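Putative alpha/beta hydrolase fold protein (Candidatus Nitrososphaera gargensis, PDB 5A62) probably hydrolyses ester bonds, as a presumed carboxylesterase of the alpha/beta hydrolase fold. Local coordinates at residues D117-N123 with K212-G218; I38-E42 with W249-K254. All blocks are in the same frame, centred on the assembly; numbering follows the deposited sequence. Where two conformers were deposited one is given.

In the fold
Both interactions belong to one alpha/beta hydrolase fold, with their centres about 15 Å apart. Interaction 1 pairs strand 116-122 with strand 212-218, parallel neighbours in the mixed central sheet, with strand 239-243 beyond them. Interaction 2 joins the start of helix 40-48 to the short helix 250-253. Along the chain 38-42 comes first, then 117-123, 212-218 and finally 249-254, so the sheet contact falls between the two halves of the other. They meet where Val250 packs on Ile122 and Asn123. The Asn123 end of interaction 1 thus adjoins interaction 2 near the C-terminal ends of the parallel strands, where enzymes of this fold generally carry their active-site loops.

Interaction 1. Residues D117-N123 with K212-G218; sequences DAIIMIN and KVFAIVG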
# COMPACT_ATOMS: atom_id res chain seq x y z
N ASP A 117 23.80 -3.75 -16.35
CA ASP A 117 24.93 -2.86 -16.59
C ASP A 117 24.68 -1.44 -16.09
O ASP A 117 25.59 -0.75 -15.60
CB ASP A 117 25.30 -2.81 -18.03
CG ASP A 117 25.88 -4.12 -18.57
OD1 ASP A 117 26.82 -4.65 -17.96
OD2 ASP A 117 25.42 -4.58 -19.62
N ALA A 118 23.44 -0.96 -16.28
CA ALA A 118 23.12 0.42 -16.07
C ALA A 118 21.63 0.56 -15.95
O ALA A 118 20.86 -0.23 -16.50
CB ALA A 118 23.59 1.29 -17.19
N ILE A 119 21.26 1.59 -15.23
CA ILE A 119 19.88 2.06 -15.21
C ILE A 119 19.87 3.54 -15.56
O ILE A 119 20.77 4.29 -15.23
CB ILE A 119 19.16 1.83 -13.92
CG1 ILE A 119 19.67 2.64 -12.75
CG2 ILE A 119 19.15 0.36 -13.61
CD1 ILE A 119 18.84 2.45 -11.48
N ILE A 120 18.77 3.93 -16.23
CA ILE A 120 18.51 5.30 -16.67
C ILE A 120 17.16 5.65 -16.15
O ILE A 120 16.16 5.14 -16.69
CB ILE A 120 18.63 5.50 -18.17
CG1 ILE A 120 20.01 5.04 -18.63
CG2 ILE A 120 18.39 6.99 -18.49
CD1 ILE A 120 20.18 5.02 -20.13
N MET A 121 17.07 6.50 -15.16
CA MET A 121 15.82 6.87 -14.50
C MET A 121 15.36 8.22 -15.02
O MET A 121 16.12 9.20 -14.91
CB MET A 121 16.01 6.98 -13.01
CG MET A 121 16.46 5.68 -12.35
SD MET A 121 16.77 5.83 -10.60
CE MET A 121 18.29 6.80 -10.59
N ILE A 122 14.19 8.31 -15.61
CA ILE A 122 13.65 9.53 -16.18
C ILE A 122 12.55 9.96 -15.21
O ILE A 122 11.55 9.28 -15.04
CB ILE A 122 13.09 9.33 -17.55
CG1 ILE A 122 14.14 8.71 -18.49
CG2 ILE A 122 12.51 10.67 -18.05
CD1 ILE A 122 13.63 8.38 -19.86
N ASN A 123 12.73 11.10 -14.49
CA ASN A 123 11.88 11.53 -13.41
C ASN A 123 11.52 10.38 -12.50
O ASN A 123 10.35 10.17 -12.19
CB ASN A 123 10.59 12.19 -13.98
CG ASN A 123 10.88 13.50 -14.70
OD1 ASN A 123 11.83 14.22 -14.35
ND2 ASN A 123 10.05 13.79 -15.69
N LYS A 212 26.01 1.23 -13.31
CA LYS A 212 26.06 2.63 -13.76
C LYS A 212 24.68 3.24 -13.56
O LYS A 212 23.73 2.66 -14.03
CB LYS A 212 26.45 2.76 -15.21
CG LYS A 212 27.91 2.41 -15.50
CD LYS A 212 28.12 2.70 -16.99
CE LYS A 212 29.50 2.41 -17.56
NZ LYS A 212 30.60 2.64 -16.58
N VAL A 213 24.59 4.36 -12.88
CA VAL A 213 23.34 5.01 -12.56
C VAL A 213 23.29 6.32 -13.32
O VAL A 213 24.17 7.15 -13.18
CB VAL A 213 23.17 5.26 -11.08
CG1 VAL A 213 21.78 5.85 -10.83
CG2 VAL A 213 23.31 3.96 -10.27
N PHE A 214 22.27 6.50 -14.09
CA PHE A 214 22.01 7.70 -14.81
C PHE A 214 20.61 8.20 -14.48
O PHE A 214 19.71 7.43 -14.22
CB PHE A 214 22.07 7.49 -16.31
CG PHE A 214 23.37 6.94 -16.83
CD1 PHE A 214 23.59 5.58 -16.98
CD2 PHE A 214 24.34 7.81 -17.29
CE1 PHE A 214 24.78 5.11 -17.52
CE2 PHE A 214 25.53 7.33 -17.82
CZ PHE A 214 25.75 6.01 -17.93
N ALA A 215 20.41 9.50 -14.50
CA ALA A 215 19.10 10.10 -14.28
C ALA A 215 18.93 11.31 -15.20
O ALA A 215 19.85 12.10 -15.43
CB ALA A 215 18.88 10.50 -12.87
N ILE A 216 17.76 11.42 -15.76
CA ILE A 216 17.26 12.59 -16.52
C ILE A 216 16.04 13.11 -15.81
O ILE A 216 15.09 12.35 -15.63
CB ILE A 216 16.93 12.20 -17.96
CG1 ILE A 216 18.11 11.46 -18.62
CG2 ILE A 216 16.51 13.44 -18.74
CD1 ILE A 216 17.88 10.92 -20.01
N VAL A 217 16.05 14.38 -15.37
CA VAL A 217 14.96 14.93 -14.60
C VAL A 217 14.53 16.25 -15.20
O VAL A 217 15.40 17.04 -15.58
CB VAL A 217 15.34 15.06 -13.12
CG1 VAL A 217 16.47 16.00 -12.85
CG2 VAL A 217 14.16 15.49 -12.27
N GLY A 218 13.24 16.49 -15.25
CA GLY A 218 12.71 17.77 -15.70
C GLY A 218 12.84 18.79 -14.59
O GLY A 218 12.47 18.52 -13.46
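Met121 and Val213 meet on one face of two adjacent parallel strands of the alpha/beta hydrolase sheet. From CB, which lies 3.9 Å from Phe214 O, the Met121 chain leads through CG, still beside that carbonyl, to SD. A bend at the last torsion (chi3 -72°) then swings CE across to Val213 CG1, 3.6 Å away; the unbranched, flexible thioether suits this reach to the neighbouring strand. Ala215 is small enough to leave room for it, and helix 222-234 covers this face with Ile228.

On the other face, Phe214 slants across Ile120. Its CE1 touches Ala118 CB at 4.0 Å, its CB meets Ile120 CG1 at 4.0 Å, and Ile119 O sits in the ring plane at the edge. Ile120 CG2 reaches Ile216 CD1, and helix 256-272 closes over this layer, with Phe265 meeting the Phe214 ring.

Between the two layers runs the backbone ladder, from Lys212 N bonded to Asp117 O as far as Asn123 N bonded to Ile216 O (2.9 Å). Asn123 adds its last rung with a side chain: OD1 takes Gly218 N on an in-plane lone pair at 2.8 Å, while ND2 bonds to His248 O. Asparagine suits a residue with positive phi, and its amide oxygen stands in for a strand carbonyl. The chemistry implies a buried, apolar sheet whose peptide groups satisfy one another, with one amide extending the pairing past the strand end.

Interaction 2. Residues I38-E42 with W249-K254; sequences IWDYE and WVVIEK
Beyond the C-terminal ends of the parallel strands of the alpha/beta hydrolase sheet, the loop and first turn of helix 40-48 face the short helix 250-253, and Lys254, just after that helix, reaches across to Ile38 and Glu42. Its chain is extended until a bend at the end (chi4 -58°) turns NZ into a ring of oxygens. Ile38 O receives it at 2.8 Å, almost in line with the carbonyl. Glu42 offers both carboxylate oxygens on their syn lone pairs, OE1 at 2.9 Å and OE2 at 3.0 Å from Lys254 NZ, a two-pronged salt bridge in which the side chains come from opposite directions. NZ also turns back to Val251 O, in that carbonyl's plane, at 2.7 Å. The long lysine stem is useful too, for its CD lies 3.8 Å from Tyr41 CB.

Beside this polar knot is an apolar patch. Ile38 CG1 meets Ile252 CD1 at 3.8 Å, the two side chains crossing at about a right angle, while Ile38 CD1 touches the edge of the Trp249 ring at CZ3 (4.0 Å). The longer branch of isoleucine thus lies between ring edge and helix.

Glu42 OE2 also bonds to Tyr259 OH, so this oxygen has two partners. Two carbonyls and a carboxylate surround three N-H groups, so the carboxylate oxygens probably share one hydrogen. Such surroundings would probably keep Lys254 protonated and Glu42 ionised, charge and carbonyl bonds together joining the segments.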
# COMPACT_ATOMS: atom_id res chain seq x y z
N ILE A 38 3.31 4.70 -24.73
CA ILE A 38 4.06 5.90 -24.41
C ILE A 38 5.44 5.84 -25.02
O ILE A 38 6.09 6.86 -25.10
CB ILE A 38 4.13 6.10 -22.87
CG1 ILE A 38 4.13 7.59 -22.51
CG2 ILE A 38 5.29 5.38 -22.22
CD1 ILE A 38 4.09 7.87 -21.02
N TRP A 39 5.89 4.65 -25.45
CA TRP A 39 7.28 4.39 -25.88
C TRP A 39 7.43 4.25 -27.38
O TRP A 39 8.48 3.83 -27.90
CB TRP A 39 7.84 3.14 -25.19
CG TRP A 39 8.03 3.18 -23.72
CD1 TRP A 39 7.56 2.25 -22.76
CD2 TRP A 39 8.87 4.08 -22.97
NE1 TRP A 39 7.99 2.61 -21.54
CE2 TRP A 39 8.83 3.67 -21.62
CE3 TRP A 39 9.66 5.17 -23.30
CZ2 TRP A 39 9.51 4.32 -20.65
CZ3 TRP A 39 10.35 5.79 -22.34
CH2 TRP A 39 10.25 5.38 -20.98
N ASP A 40 6.42 4.63 -28.14
CA ASP A 40 6.46 4.37 -29.58
C ASP A 40 7.71 4.89 -30.26
O ASP A 40 8.43 4.17 -30.97
CB ASP A 40 5.16 4.90 -30.25
CG ASP A 40 4.82 6.45 -29.98
OD1 ASP A 40 5.49 7.21 -29.22
OD2 ASP A 40 3.81 6.92 -30.60
N TYR A 41 7.97 6.16 -30.03
CA TYR A 41 9.11 6.80 -30.60
C TYR A 41 10.41 6.16 -30.15
O TYR A 41 11.32 5.91 -30.94
CB TYR A 41 9.15 8.28 -30.25
CG TYR A 41 10.38 9.02 -30.74
CD1 TYR A 41 10.55 9.28 -32.08
CD2 TYR A 41 11.40 9.36 -29.86
CE1 TYR A 41 11.70 9.92 -32.55
CE2 TYR A 41 12.53 10.00 -30.31
CZ TYR A 41 12.65 10.31 -31.66
OH TYR A 41 13.82 10.93 -32.08
N GLU A 42 10.51 5.91 -28.87
CA GLU A 42 11.72 5.38 -28.32
C GLU A 42 12.01 3.97 -28.85
O GLU A 42 13.18 3.65 -29.06
CB GLU A 42 11.64 5.29 -26.76
CG GLU A 42 11.67 6.62 -26.09
CD GLU A 42 10.39 7.37 -26.10
OE1 GLU A 42 9.33 6.93 -26.59
OE2 GLU A 42 10.41 8.50 -25.53
N TRP A 249 5.82 14.67 -17.01
CA TRP A 249 5.39 13.95 -18.18
C TRP A 249 6.22 14.22 -19.44
O TRP A 249 5.75 14.28 -20.56
CB TRP A 249 3.89 14.18 -18.43
CG TRP A 249 3.05 13.51 -17.45
CD1 TRP A 249 2.44 14.09 -16.35
CD2 TRP A 249 2.75 12.11 -17.39
NE1 TRP A 249 1.77 13.13 -15.64
CE2 TRP A 249 1.92 11.92 -16.26
CE3 TRP A 249 3.04 11.01 -18.21
CZ2 TRP A 249 1.42 10.66 -15.92
CZ3 TRP A 249 2.56 9.77 -17.85
CH2 TRP A 249 1.75 9.61 -16.71
N VAL A 250 7.52 14.32 -19.25
CA VAL A 250 8.46 14.60 -20.32
C VAL A 250 8.37 13.54 -21.41
O VAL A 250 8.65 13.80 -22.57
CB VAL A 250 9.93 14.72 -19.77
CG1 VAL A 250 10.45 13.40 -19.27
CG2 VAL A 250 10.86 15.32 -20.82
N VAL A 251 8.02 12.29 -21.08
CA VAL A 251 7.90 11.21 -22.03
C VAL A 251 6.72 11.43 -23.00
O VAL A 251 6.67 10.85 -24.07
CB VAL A 251 7.81 9.84 -21.31
CG1 VAL A 251 6.64 9.79 -20.36
CG2 VAL A 251 7.72 8.68 -22.26
N ILE A 252 5.77 12.25 -22.63
CA ILE A 252 4.69 12.62 -23.55
C ILE A 252 5.20 13.71 -24.49
O ILE A 252 4.91 13.63 -25.69
CB ILE A 252 3.49 13.16 -22.76
CG1 ILE A 252 2.89 12.05 -21.91
CG2 ILE A 252 2.44 13.83 -23.66
CD1 ILE A 252 2.32 10.91 -22.65
N GLU A 253 5.92 14.71 -23.97
CA GLU A 253 6.37 15.83 -24.81
C GLU A 253 7.53 15.47 -25.72
O GLU A 253 7.67 16.06 -26.78
CB GLU A 253 6.76 16.98 -23.94
CG GLU A 253 5.52 17.53 -23.26
CD GLU A 253 5.71 18.95 -22.74
OE1 GLU A 253 6.87 19.45 -22.75
OE2 GLU A 253 4.73 19.58 -22.32
N LYS A 254 8.38 14.55 -25.29
CA LYS A 254 9.50 14.03 -26.09
C LYS A 254 10.40 15.15 -26.61
O LYS A 254 10.65 15.24 -27.81
CB LYS A 254 9.01 13.11 -27.23
CG LYS A 254 8.15 11.96 -26.72
CD LYS A 254 7.98 10.81 -27.70
CE LYS A 254 7.07 9.68 -27.20
NZ LYS A 254 7.52 9.09 -25.96